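Local coordinates for protein esterase (Rhizomucor miehei CAU432, PDB 4WY8) that probably hydrolyses carboxylic esters as an alpha/beta-hydrolase carboxylesterase, with a nucleophilic serine on an elbow between strand and helix, at residues Q12-A17 with N210-R215; E55-I58 with S64-E67; T108-A113 with T302-L307; V118-S123 with P129-E134; Q206-E209 with T214-L217. All coordinates share one frame; numbering follows the deposited sequence.

Contact 1 (Q12-A17 with N210-R215); sequences QNIADA and NYYLTR
Where the N-terminal helix 9-17 meets the loop between helices 202-206 and 215-225, Ile14 and Ala15 pack on Asn210 to Tyr212. The side chains meet in a CH-pi contact: Ile14 CG2 stands over one face of the Tyr212 ring, 4.1 Å from its centroid and 29° off the normal, displaced toward CD1. The Tyr212 ring reaches the helix because CG is anti to the backbone N (chi1 -175°), and its hydroxyl is held farther on by Asn295 ND2. Alanine suits the next position, since its small methyl lets the loop come close: Ala15 CB is 3.5 Å from Asn210 O. The backbones are joined through water. One molecule donates to Ala15 O at 2.7 Å and accepts from Tyr212 N at 2.8 Å, satisfying a carbonyl and an amide that do not meet directly. Asn210, with its positive phi, is a residue type that tolerates this turn well, and Tyr212 has the backbone angles of a classic gamma turn, closed by a weak Leu213 N to Tyr211 O bond. Leu213 also touches His291 of the probable catalytic triad. An N-terminal helix resting on a segment inserted after a central strand is typical of the cap of hormone-sensitive-lipase-like esterases, to which this enzyme probably belongs.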
# COMPACT_ATOMS: atom_id res chain seq x y z
N GLN A 12 5.69 2.80 18.60
CA GLN A 12 6.12 2.30 19.90
C GLN A 12 5.94 3.40 20.95
O GLN A 12 5.27 3.21 21.99
CB GLN A 12 7.58 1.85 19.85
CG GLN A 12 8.09 1.26 21.15
CD GLN A 12 7.46 -0.09 21.46
OE1 GLN A 12 7.60 -1.05 20.69
NE2 GLN A 12 6.77 -0.17 22.59
N ASN A 13 6.50 4.56 20.63
CA ASN A 13 6.42 5.71 21.51
C ASN A 13 4.98 6.01 21.91
O ASN A 13 4.68 6.19 23.09
CB ASN A 13 7.01 6.94 20.83
CG ASN A 13 7.01 8.14 21.75
OD1 ASN A 13 7.64 8.12 22.81
ND2 ASN A 13 6.23 9.16 21.39
N ILE A 14 4.09 6.06 20.91
CA ILE A 14 2.67 6.30 21.17
C ILE A 14 2.09 5.23 22.08
O ILE A 14 1.41 5.53 23.07
CB ILE A 14 1.83 6.34 19.88
CG1 ILE A 14 2.23 7.54 19.00
CG2 ILE A 14 0.33 6.30 20.24
CD1 ILE A 14 1.88 8.91 19.59
N ALA A 15 2.40 3.98 21.78
CA ALA A 15 1.85 2.88 22.56
C ALA A 15 2.22 3.02 24.03
O ALA A 15 1.39 2.77 24.91
CB ALA A 15 2.33 1.55 22.00
N ASP A 16 3.46 3.40 24.31
CA ASP A 16 3.90 3.52 25.71
C ASP A 16 3.43 4.82 26.36
O ASP A 16 3.32 4.92 27.57
CB ASP A 16 5.42 3.39 25.77
CG ASP A 16 5.90 2.09 25.17
OD1 ASP A 16 5.06 1.20 24.94
OD2 ASP A 16 7.11 1.96 24.91
N ALA A 17 3.15 5.82 25.53
CA ALA A 17 2.73 7.13 26.02
C ALA A 17 1.33 7.09 26.60
O ALA A 17 1.03 7.82 27.55
CB ALA A 17 2.80 8.16 24.91
N ASN A 210 -2.00 -2.34 25.72
CA ASN A 210 -0.69 -1.72 25.43
C ASN A 210 -0.41 -1.37 23.97
O ASN A 210 0.75 -1.12 23.60
CB ASN A 210 0.43 -2.62 25.94
CG ASN A 210 0.30 -2.92 27.41
OD1 ASN A 210 0.07 -2.02 28.23
ND2 ASN A 210 0.43 -4.20 27.76
N TYR A 211 -1.45 -1.29 23.14
CA TYR A 211 -1.27 -0.76 21.78
C TYR A 211 -2.22 0.40 21.46
O TYR A 211 -2.78 0.48 20.34
CB TYR A 211 -1.45 -1.88 20.77
CG TYR A 211 -0.44 -3.01 20.87
CD1 TYR A 211 0.77 -2.94 20.21
CD2 TYR A 211 -0.71 -4.15 21.64
CE1 TYR A 211 1.70 -4.00 20.27
CE2 TYR A 211 0.20 -5.20 21.73
CZ TYR A 211 1.41 -5.11 21.04
OH TYR A 211 2.32 -6.14 21.12
N TYR A 212 -2.38 1.27 22.46
CA TYR A 212 -3.12 2.53 22.35
C TYR A 212 -4.63 2.34 22.24
O TYR A 212 -5.37 2.76 23.13
CB TYR A 212 -2.58 3.35 21.17
CG TYR A 212 -3.16 4.73 21.03
CD1 TYR A 212 -2.85 5.74 21.93
CD2 TYR A 212 -4.03 5.03 19.98
CE1 TYR A 212 -3.38 7.01 21.81
CE2 TYR A 212 -4.58 6.31 19.85
CZ TYR A 212 -4.24 7.29 20.76
OH TYR A 212 -4.78 8.55 20.64
N LEU A 213 -5.12 1.71 21.17
CA LEU A 213 -6.52 1.31 21.12
C LEU A 213 -6.65 -0.03 21.82
O LEU A 213 -6.03 -0.99 21.40
CB LEU A 213 -7.06 1.21 19.68
CG LEU A 213 -8.52 0.70 19.59
CD1 LEU A 213 -9.49 1.67 20.26
CD2 LEU A 213 -8.96 0.48 18.13
N THR A 214 -7.45 -0.10 22.88
CA THR A 214 -7.57 -1.33 23.66
C THR A 214 -8.97 -1.93 23.52
O THR A 214 -9.90 -1.25 23.07
CB THR A 214 -7.30 -1.04 25.15
OG1 THR A 214 -8.26 -0.09 25.61
CG2 THR A 214 -5.91 -0.41 25.32
N ARG A 215 -9.12 -3.18 23.93
CA ARG A 215 -10.43 -3.82 23.94
C ARG A 215 -11.35 -3.06 24.87
O ARG A 215 -12.50 -2.76 24.54
CB ARG A 215 -10.30 -5.26 24.40
CG ARG A 215 -11.61 -5.97 24.69
CD ARG A 215 -11.35 -7.25 25.49
NE ARG A 215 -11.03 -8.37 24.62
CZ ARG A 215 -10.11 -9.30 24.88
NH1 ARG A 215 -9.39 -9.25 25.99
NH2 ARG A 215 -9.90 -10.28 24.00
O HOH W 1 -1.06 1.60 24.90
O HOH W 2 2.90 -0.32 25.48

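Contact 2 (E55-I58 with S64-E67)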
# COMPACT_ATOMS: atom_id res chain seq x y z
N GLU A 55 -16.08 27.34 6.97
CA GLU A 55 -17.04 26.64 7.83
C GLU A 55 -18.40 26.83 7.17
O GLU A 55 -18.80 27.95 6.85
CB GLU A 55 -17.02 27.16 9.28
CG GLU A 55 -15.69 26.95 10.03
CD GLU A 55 -15.51 25.53 10.60
OE1 GLU A 55 -16.42 24.69 10.40
OE2 GLU A 55 -14.47 25.24 11.24
N LYS A 56 -19.10 25.72 6.95
CA LYS A 56 -20.34 25.72 6.19
C LYS A 56 -21.44 24.98 6.91
O LYS A 56 -21.25 23.86 7.37
CB LYS A 56 -20.11 25.08 4.81
CG LYS A 56 -21.34 25.13 3.91
CD LYS A 56 -21.26 26.18 2.84
CE LYS A 56 -22.63 26.31 2.15
NZ LYS A 56 -22.64 27.37 1.10
N THR A 57 -22.62 25.58 6.99
CA THR A 57 -23.74 24.92 7.65
C THR A 57 -24.76 24.50 6.63
O THR A 57 -25.20 25.32 5.83
CB THR A 57 -24.42 25.84 8.68
OG1 THR A 57 -23.52 26.13 9.75
CG2 THR A 57 -25.66 25.16 9.24
N ILE A 58 -25.13 23.22 6.63
CA ILE A 58 -26.24 22.87 5.77
C ILE A 58 -27.44 22.67 6.70
O ILE A 58 -27.37 21.97 7.71
CB ILE A 58 -25.91 21.65 4.87
CG1 ILE A 58 -25.57 20.39 5.64
CG2 ILE A 58 -24.72 21.98 3.96
CD1 ILE A 58 -25.08 19.27 4.70
N SER A 64 -32.80 21.83 11.64
CA SER A 64 -31.60 21.29 12.25
C SER A 64 -30.40 21.52 11.32
O SER A 64 -30.57 21.78 10.12
CB SER A 64 -31.77 19.80 12.59
OG SER A 64 -32.04 19.03 11.43
N LYS A 65 -29.21 21.46 11.89
CA LYS A 65 -28.00 21.77 11.15
C LYS A 65 -26.96 20.66 11.14
O LYS A 65 -26.81 19.92 12.11
CB LYS A 65 -27.36 23.06 11.68
CG LYS A 65 -28.20 24.33 11.49
CD LYS A 65 -27.61 25.51 12.27
CE LYS A 65 -28.35 26.83 12.03
NZ LYS A 65 -28.47 27.23 10.59
N ILE A 66 -26.30 20.51 10.00
CA ILE A 66 -25.08 19.72 9.91
C ILE A 66 -23.94 20.70 9.68
O ILE A 66 -24.00 21.56 8.79
CB ILE A 66 -25.16 18.67 8.80
CG1 ILE A 66 -26.34 17.74 9.08
CG2 ILE A 66 -23.91 17.83 8.77
CD1 ILE A 66 -26.70 16.87 7.92
N GLU A 67 -22.93 20.62 10.54
CA GLU A 67 -21.74 21.45 10.38
C GLU A 67 -20.65 20.77 9.56
O GLU A 67 -20.17 19.69 9.92
CB GLU A 67 -21.20 21.87 11.74
CG GLU A 67 -22.25 22.52 12.65
CD GLU A 67 -22.89 23.74 12.00
OE1 GLU A 67 -22.14 24.53 11.36
OE2 GLU A 67 -24.12 23.93 12.11
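Thr57 and Glu67 meet because their torsions turn the polar ends together: Thr57 puts OG1 beside its own backbone N (chi1 -65°), and the Glu67 chain folds back at chi2 (-57°). The two side chains lie side by side on one face of the hairpin, as a non-hydrogen-bonded antiparallel pair. Thr57 OG1 donates to Glu67 OE1 over 2.7 Å, arriving on the syn side of the carboxylate and 16° out of its plane. The Thr57 methyl, CG2, anti to the backbone N, lies against the aliphatic chain of Lys65 and also beside Glu67 OE2; CG2 to Lys65 CG is a tight 3.5 Å, while Lys65 NZ goes to Asn59. The next pair, Ile58 and Ile66, is hydrogen-bonded. Ile58 N gives to Ile66 O and Ile66 N to Ile58 O, each at 2.9 Å. Their side chains occupy the opposite face, Ile58 CG1 lying 3.6 Å from Ile66 CB, and helix 130-143 packs there through Trp141 and Asp137. Beta-branched residues suit such extended strands. The chemistry is thus divided by face: isoleucines on the buried one, and on the other a threonine hydroxyl that would help to settle the negative charge of Glu67.

Contact 3 (T108-A113 with T302-L307); sequences TVRARA and TGSEIL
Two helical segments come no nearer than 8.1 Å between the Arg110 CA and Leu307 CA atoms, so a long side chain has to span the gap. Segment 108-111 is the last part of helix 101-111, which ends where Arg112 takes a positive phi and Ala113 N turns back to Thr108 O; segment 302-307 lies near the start of helix 301-322. Arg110 makes the bridge. Its chain runs extended from CG to NE (chi2 -176°), which carries the guanidinium across to the second helix. There NH1 and NH2 grip one atom end-on: Ser304 OG lies 2.7 Å from Arg110 NH2 and 2.8 Å from Arg110 NH1, almost exactly in the guanidinium plane. The price of sharing one acceptor is bent bonds, with N-H...O angles of 139° from NH1 and 146° from NH2. Serine suits the place, being short enough to stay close to its helix while offering an oxygen. Over one face of the guanidinium comes Leu307, its CB 4.0 Å from Arg110 NH1. Salt bridges from Arg110 NE to Glu106 and from NH1 to Asp308 hold the group further and probably balance its charge. Lys316 of the second subunit packs on both Arg110 and Ser304, so the site borders the subunit interface. The helices probably correspond to the first and last of the canonical alpha/beta-hydrolase fold, which lie together on one side of its central sheet.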
# COMPACT_ATOMS: atom_id res chain seq x y z
N THR A 108 -5.61 17.18 2.08
CA THR A 108 -6.04 18.31 1.28
C THR A 108 -4.96 18.74 0.31
O THR A 108 -5.23 18.83 -0.90
CB THR A 108 -6.41 19.52 2.16
OG1 THR A 108 -7.52 19.18 3.00
CG2 THR A 108 -6.73 20.72 1.27
N VAL A 109 -3.74 18.99 0.80
CA VAL A 109 -2.76 19.52 -0.16
C VAL A 109 -2.09 18.44 -1.00
O VAL A 109 -1.66 18.71 -2.14
CB VAL A 109 -1.64 20.34 0.53
CG1 VAL A 109 -2.27 21.50 1.34
CG2 VAL A 109 -0.83 19.44 1.46
N ARG A 110 -2.02 17.22 -0.50
CA ARG A 110 -1.40 16.16 -1.30
C ARG A 110 -2.34 15.72 -2.42
O ARG A 110 -1.90 15.46 -3.52
CB ARG A 110 -1.00 14.97 -0.43
CG ARG A 110 0.15 15.28 0.53
CD ARG A 110 0.55 14.03 1.29
NE ARG A 110 1.27 14.33 2.53
CZ ARG A 110 2.10 13.48 3.13
NH1 ARG A 110 2.33 12.28 2.61
NH2 ARG A 110 2.69 13.83 4.28
N ALA A 111 -3.63 15.63 -2.14
CA ALA A 111 -4.59 15.18 -3.15
C ALA A 111 -5.05 16.35 -4.01
O ALA A 111 -5.63 16.13 -5.08
CB ALA A 111 -5.79 14.50 -2.49
N ARG A 112 -4.78 17.57 -3.56
CA ARG A 112 -5.30 18.78 -4.21
C ARG A 112 -6.81 18.65 -4.35
O ARG A 112 -7.35 18.71 -5.45
CB ARG A 112 -4.63 19.03 -5.57
CG ARG A 112 -3.18 19.48 -5.42
CD ARG A 112 -2.57 20.01 -6.73
NE ARG A 112 -3.26 21.19 -7.22
CZ ARG A 112 -3.03 22.42 -6.77
NH1 ARG A 112 -2.12 22.62 -5.82
NH2 ARG A 112 -3.71 23.44 -7.26
N ALA A 113 -7.47 18.42 -3.23
CA ALA A 113 -8.89 18.14 -3.20
C ALA A 113 -9.55 19.06 -2.21
O ALA A 113 -8.86 19.70 -1.41
CB ALA A 113 -9.14 16.69 -2.81
N THR A 302 5.26 6.55 8.70
CA THR A 302 4.43 5.59 7.99
C THR A 302 3.06 6.18 7.70
O THR A 302 2.48 5.88 6.65
CB THR A 302 4.25 4.29 8.77
OG1 THR A 302 5.51 3.84 9.28
CG2 THR A 302 3.65 3.23 7.83
N GLY A 303 2.54 7.01 8.60
CA GLY A 303 1.28 7.69 8.34
C GLY A 303 1.36 8.47 7.04
O GLY A 303 0.44 8.45 6.20
N SER A 304 2.49 9.15 6.84
CA SER A 304 2.72 9.93 5.63
C SER A 304 2.82 9.05 4.38
O SER A 304 2.29 9.40 3.29
CB SER A 304 3.97 10.79 5.78
OG SER A 304 4.17 11.61 4.63
N GLU A 305 3.52 7.92 4.51
CA GLU A 305 3.58 7.01 3.37
C GLU A 305 2.16 6.57 3.00
O GLU A 305 1.77 6.57 1.83
CB GLU A 305 4.44 5.78 3.67
CG GLU A 305 5.84 6.07 4.16
CD GLU A 305 6.71 6.85 3.17
OE1 GLU A 305 6.52 6.76 1.92
OE2 GLU A 305 7.59 7.60 3.67
N ILE A 306 1.38 6.24 4.01
CA ILE A 306 0.02 5.77 3.81
C ILE A 306 -0.79 6.83 3.11
O ILE A 306 -1.52 6.51 2.18
CB ILE A 306 -0.64 5.37 5.14
CG1 ILE A 306 -0.07 4.05 5.65
CG2 ILE A 306 -2.16 5.23 5.01
CD1 ILE A 306 -0.50 3.76 7.12
N LEU A 307 -0.65 8.09 3.51
CA LEU A 307 -1.35 9.16 2.79
C LEU A 307 -0.91 9.28 1.33
O LEU A 307 -1.74 9.54 0.45
CB LEU A 307 -1.16 10.51 3.50
CG LEU A 307 -1.96 10.66 4.79
CD1 LEU A 307 -1.87 12.11 5.21
CD2 LEU A 307 -3.42 10.28 4.59

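Contact 4 (V118-S123 with P129-E134); sequences VNYSLS and PTALEE
Glu134 and Ser121 form the tight part of this contact, between the loop after strand 114-118 and the first turns of helix 130-143. The buried Glu134 side chain, extended beyond CG, holds its carboxylate against the loop backbone. Ser121 N donates to Glu134 OE1 at 2.6 Å with a nearly straight N-H...O angle of 170°, and OE1 accepts with its syn lone pair. Ser121 OG stands beside its own backbone N (chi1 -57°) and gives its hydrogen to Glu134 OE2; the modelled 2.4 Å is so short that its exact value is doubtful. If that bond is real at a more usual length, one residue holds both oxygens, which would limit rotation of the carboxylate. Crowding continues at Tyr120, whose CB is 3.3 Å from Glu134 OE1. Beside it is ordinary van der Waals packing: Ala131 CB sits 3.6 Å from Tyr120 CD1 and 3.7 Å from Ser121 O. The loose side is at the partly exposed Thr130, which makes no close contact. Beyond CD1 the Tyr120 ring extends past segment 129-134, stacks on His88 and bonds through OH to His88 O, near the probable nucleophile elbow. A loop tied down in this way is part of the strand-to-helix crossover characteristic of the alpha/beta-hydrolase fold.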
# COMPACT_ATOMS: atom_id res chain seq x y z
N VAL A 118 -17.18 16.26 8.02
CA VAL A 118 -18.47 16.32 8.65
C VAL A 118 -18.31 16.32 10.16
O VAL A 118 -17.76 15.36 10.72
CB VAL A 118 -19.34 15.13 8.22
CG1 VAL A 118 -20.70 15.22 8.89
CG2 VAL A 118 -19.46 15.10 6.70
N ASN A 119 -18.74 17.40 10.81
CA ASN A 119 -18.72 17.42 12.27
C ASN A 119 -19.97 16.75 12.81
O ASN A 119 -20.86 17.41 13.32
CB ASN A 119 -18.61 18.85 12.79
CG ASN A 119 -17.38 19.55 12.27
OD1 ASN A 119 -16.29 19.42 12.84
ND2 ASN A 119 -17.52 20.27 11.16
N TYR A 120 -20.02 15.42 12.75
CA TYR A 120 -21.25 14.72 13.14
C TYR A 120 -21.46 14.68 14.66
O TYR A 120 -20.54 15.00 15.43
CB TYR A 120 -21.26 13.30 12.55
CG TYR A 120 -20.11 12.40 12.95
CD1 TYR A 120 -20.15 11.67 14.14
CD2 TYR A 120 -19.00 12.25 12.13
CE1 TYR A 120 -19.11 10.85 14.50
CE2 TYR A 120 -17.94 11.42 12.49
CZ TYR A 120 -18.01 10.73 13.67
OH TYR A 120 -16.97 9.90 14.02
N SER A 121 -22.69 14.39 15.08
CA SER A 121 -23.04 14.39 16.50
C SER A 121 -22.42 13.20 17.20
O SER A 121 -22.55 12.04 16.76
CB SER A 121 -24.56 14.38 16.68
OG SER A 121 -25.16 15.49 16.01
N LEU A 122 -21.75 13.48 18.31
CA LEU A 122 -21.04 12.44 19.05
C LEU A 122 -21.94 11.75 20.08
O LEU A 122 -22.94 12.32 20.54
CB LEU A 122 -19.80 13.03 19.74
CG LEU A 122 -18.78 13.58 18.73
CD1 LEU A 122 -17.62 14.28 19.42
CD2 LEU A 122 -18.29 12.46 17.80
N SER A 123 -21.58 10.52 20.42
CA SER A 123 -22.27 9.75 21.45
C SER A 123 -21.59 9.98 22.80
O SER A 123 -20.43 10.39 22.83
CB SER A 123 -22.29 8.26 21.09
OG SER A 123 -23.13 8.04 19.97
N PRO A 129 -28.73 5.58 15.23
CA PRO A 129 -27.96 5.87 14.02
C PRO A 129 -27.94 7.33 13.60
O PRO A 129 -27.90 7.63 12.40
CB PRO A 129 -28.69 5.06 12.96
CG PRO A 129 -30.14 5.20 13.37
CD PRO A 129 -30.14 5.30 14.90
N THR A 130 -27.90 8.23 14.57
CA THR A 130 -28.01 9.65 14.28
C THR A 130 -26.83 10.17 13.44
O THR A 130 -27.03 10.83 12.39
CB THR A 130 -28.08 10.43 15.58
OG1 THR A 130 -29.20 9.96 16.35
CG2 THR A 130 -28.22 11.91 15.33
N ALA A 131 -25.62 9.83 13.86
CA ALA A 131 -24.42 10.28 13.15
C ALA A 131 -24.42 9.80 11.71
O ALA A 131 -24.16 10.58 10.79
CB ALA A 131 -23.17 9.82 13.85
N LEU A 132 -24.75 8.53 11.52
CA LEU A 132 -24.83 7.92 10.19
C LEU A 132 -25.74 8.70 9.23
O LEU A 132 -25.38 8.99 8.08
CB LEU A 132 -25.35 6.49 10.33
CG LEU A 132 -25.81 5.77 9.07
CD1 LEU A 132 -24.72 5.82 8.01
CD2 LEU A 132 -26.15 4.33 9.39
N GLU A 133 -26.90 9.08 9.74
CA GLU A 133 -27.86 9.85 8.99
C GLU A 133 -27.34 11.26 8.68
O GLU A 133 -27.58 11.79 7.58
CB GLU A 133 -29.17 9.87 9.76
CG GLU A 133 -29.81 8.48 9.75
CD GLU A 133 -31.03 8.37 10.64
OE1 GLU A 133 -31.56 7.24 10.79
OE2 GLU A 133 -31.47 9.42 11.17
N GLU A 134 -26.63 11.87 9.64
CA GLU A 134 -25.98 13.15 9.33
C GLU A 134 -24.97 13.00 8.18
O GLU A 134 -24.92 13.85 7.28
CB GLU A 134 -25.28 13.72 10.57
CG GLU A 134 -26.26 14.23 11.64
CD GLU A 134 -25.59 14.49 13.00
OE1 GLU A 134 -24.44 14.04 13.21
OE2 GLU A 134 -26.23 15.14 13.86

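Contact 5 (Q206-E209 with T214-L217)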
# COMPACT_ATOMS: atom_id res chain seq x y z
N GLN A 206 -4.70 -10.71 20.79
CA GLN A 206 -3.27 -10.45 20.76
C GLN A 206 -2.94 -9.01 21.15
O GLN A 206 -1.90 -8.76 21.78
CB GLN A 206 -2.70 -10.75 19.37
CG GLN A 206 -1.20 -10.65 19.36
CD GLN A 206 -0.59 -11.08 18.05
OE1 GLN A 206 -1.29 -11.53 17.14
NE2 GLN A 206 0.73 -10.97 17.95
N PHE A 207 -3.81 -8.07 20.80
CA PHE A 207 -3.48 -6.67 21.03
C PHE A 207 -4.42 -6.01 22.03
O PHE A 207 -4.54 -4.79 22.06
CB PHE A 207 -3.49 -5.92 19.70
CG PHE A 207 -2.63 -6.58 18.65
CD1 PHE A 207 -1.25 -6.57 18.76
CD2 PHE A 207 -3.21 -7.22 17.55
CE1 PHE A 207 -0.44 -7.18 17.80
CE2 PHE A 207 -2.42 -7.83 16.57
CZ PHE A 207 -1.03 -7.82 16.71
N ALA A 208 -5.05 -6.83 22.86
CA ALA A 208 -6.05 -6.32 23.81
C ALA A 208 -5.52 -5.18 24.66
O ALA A 208 -6.28 -4.30 25.04
CB ALA A 208 -6.56 -7.44 24.70
N GLU A 209 -4.23 -5.18 24.99
CA GLU A 209 -3.67 -4.09 25.81
C GLU A 209 -2.34 -3.55 25.29
O GLU A 209 -1.66 -4.20 24.51
CB GLU A 209 -3.54 -4.54 27.27
CG GLU A 209 -4.82 -5.10 27.88
CD GLU A 209 -4.64 -5.56 29.32
OE1 GLU A 209 -3.59 -5.23 29.92
OE2 GLU A 209 -5.54 -6.24 29.85
N THR A 214 -7.45 -0.10 22.88
CA THR A 214 -7.57 -1.33 23.66
C THR A 214 -8.97 -1.93 23.52
O THR A 214 -9.90 -1.25 23.07
CB THR A 214 -7.30 -1.04 25.15
OG1 THR A 214 -8.26 -0.09 25.61
CG2 THR A 214 -5.91 -0.41 25.32
N ARG A 215 -9.12 -3.18 23.93
CA ARG A 215 -10.43 -3.82 23.94
C ARG A 215 -11.35 -3.06 24.87
O ARG A 215 -12.50 -2.76 24.54
CB ARG A 215 -10.30 -5.26 24.40
CG ARG A 215 -11.61 -5.97 24.69
CD ARG A 215 -11.35 -7.25 25.49
NE ARG A 215 -11.03 -8.37 24.62
CZ ARG A 215 -10.11 -9.30 24.88
NH1 ARG A 215 -9.39 -9.25 25.99
NH2 ARG A 215 -9.90 -10.28 24.00
N LYS A 216 -10.81 -2.68 26.03
CA LYS A 216 -11.58 -1.94 27.01
C LYS A 216 -12.22 -0.69 26.42
O LYS A 216 -13.41 -0.40 26.62
CB LYS A 216 -10.67 -1.59 28.19
CG LYS A 216 -11.44 -1.25 29.43
CD LYS A 216 -10.52 -1.06 30.62
CE LYS A 216 -11.35 -1.12 31.90
NZ LYS A 216 -12.64 -0.35 31.74
N LEU A 217 -11.40 0.07 25.71
CA LEU A 217 -11.83 1.26 25.01
C LEU A 217 -12.89 0.94 23.93
O LEU A 217 -13.88 1.65 23.79
CB LEU A 217 -10.61 1.96 24.43
CG LEU A 217 -10.64 3.47 24.31
CD1 LEU A 217 -11.09 4.09 25.62
CD2 LEU A 217 -9.24 3.95 23.97
O HOH W 3 -8.11 -3.60 27.15
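Arg215 spreads its guanidinium over Ala208, at the start of helix 215-225, where Thr214 is the N-cap. The flat group presents a face to the alanine methyl: Ala208 CB lies 3.6 Å from Arg215 NH1. Two torsions bring it there. The chain leaves with CG anti to the backbone N (chi1 169°) and then bends at chi3 (-85°), which folds the head back toward the loop instead of out along the helix. Alanine suits the place by offering an apolar surface with no branch to push the flat group off. The guanidinium nitrogens have other partners: NE gives to Phe199 O and NH2 makes a long, weak ion pair with Glu200. Thr214 is turned differently: its OG1 sits between the backbone N and the carbonyl carbon and faces into the helix, accepting from Leu217 N at 3.1 Å. Threonine is a common N-cap because its hydroxyl can reach the amide three residues on. On its loop side Thr214 CB touches Ala208 O at 3.4 Å. That carbonyl also accepts directly from Arg215 N at 3.2 Å. The amides of the first turn are thereby met one after another, by the loop carbonyl, by water and by the cap. The water is the middle link: it donates to Ala208 O at 2.9 Å and accepts from Lys216 N at 3.1 Å.

Overall arrangement
The contacts fall into two pairs and one that stands apart. Contacts 1 and 5 share Thr214 and Arg215, with centres 9 Å apart, and together fix the loop between helices 202-206 and 215-225. Contacts 2 and 4, centres 12 Å apart, meet where Glu67 O lies 2.8 Å from Asn119 N, a probable hydrogen bond, linking the outer hairpin to the loop 118-123. Contacts 1 and 2 lie on opposite sides of the chain's centre, 35 Å between centres. Contact 3 touches none of them and borders the second subunit. The probable Ser164-His291-Asp261 triad is approached without contact by Tyr212 of contact 1 and by Tyr120 of contact 4, while Leu213 of segment 210-215 touches His291.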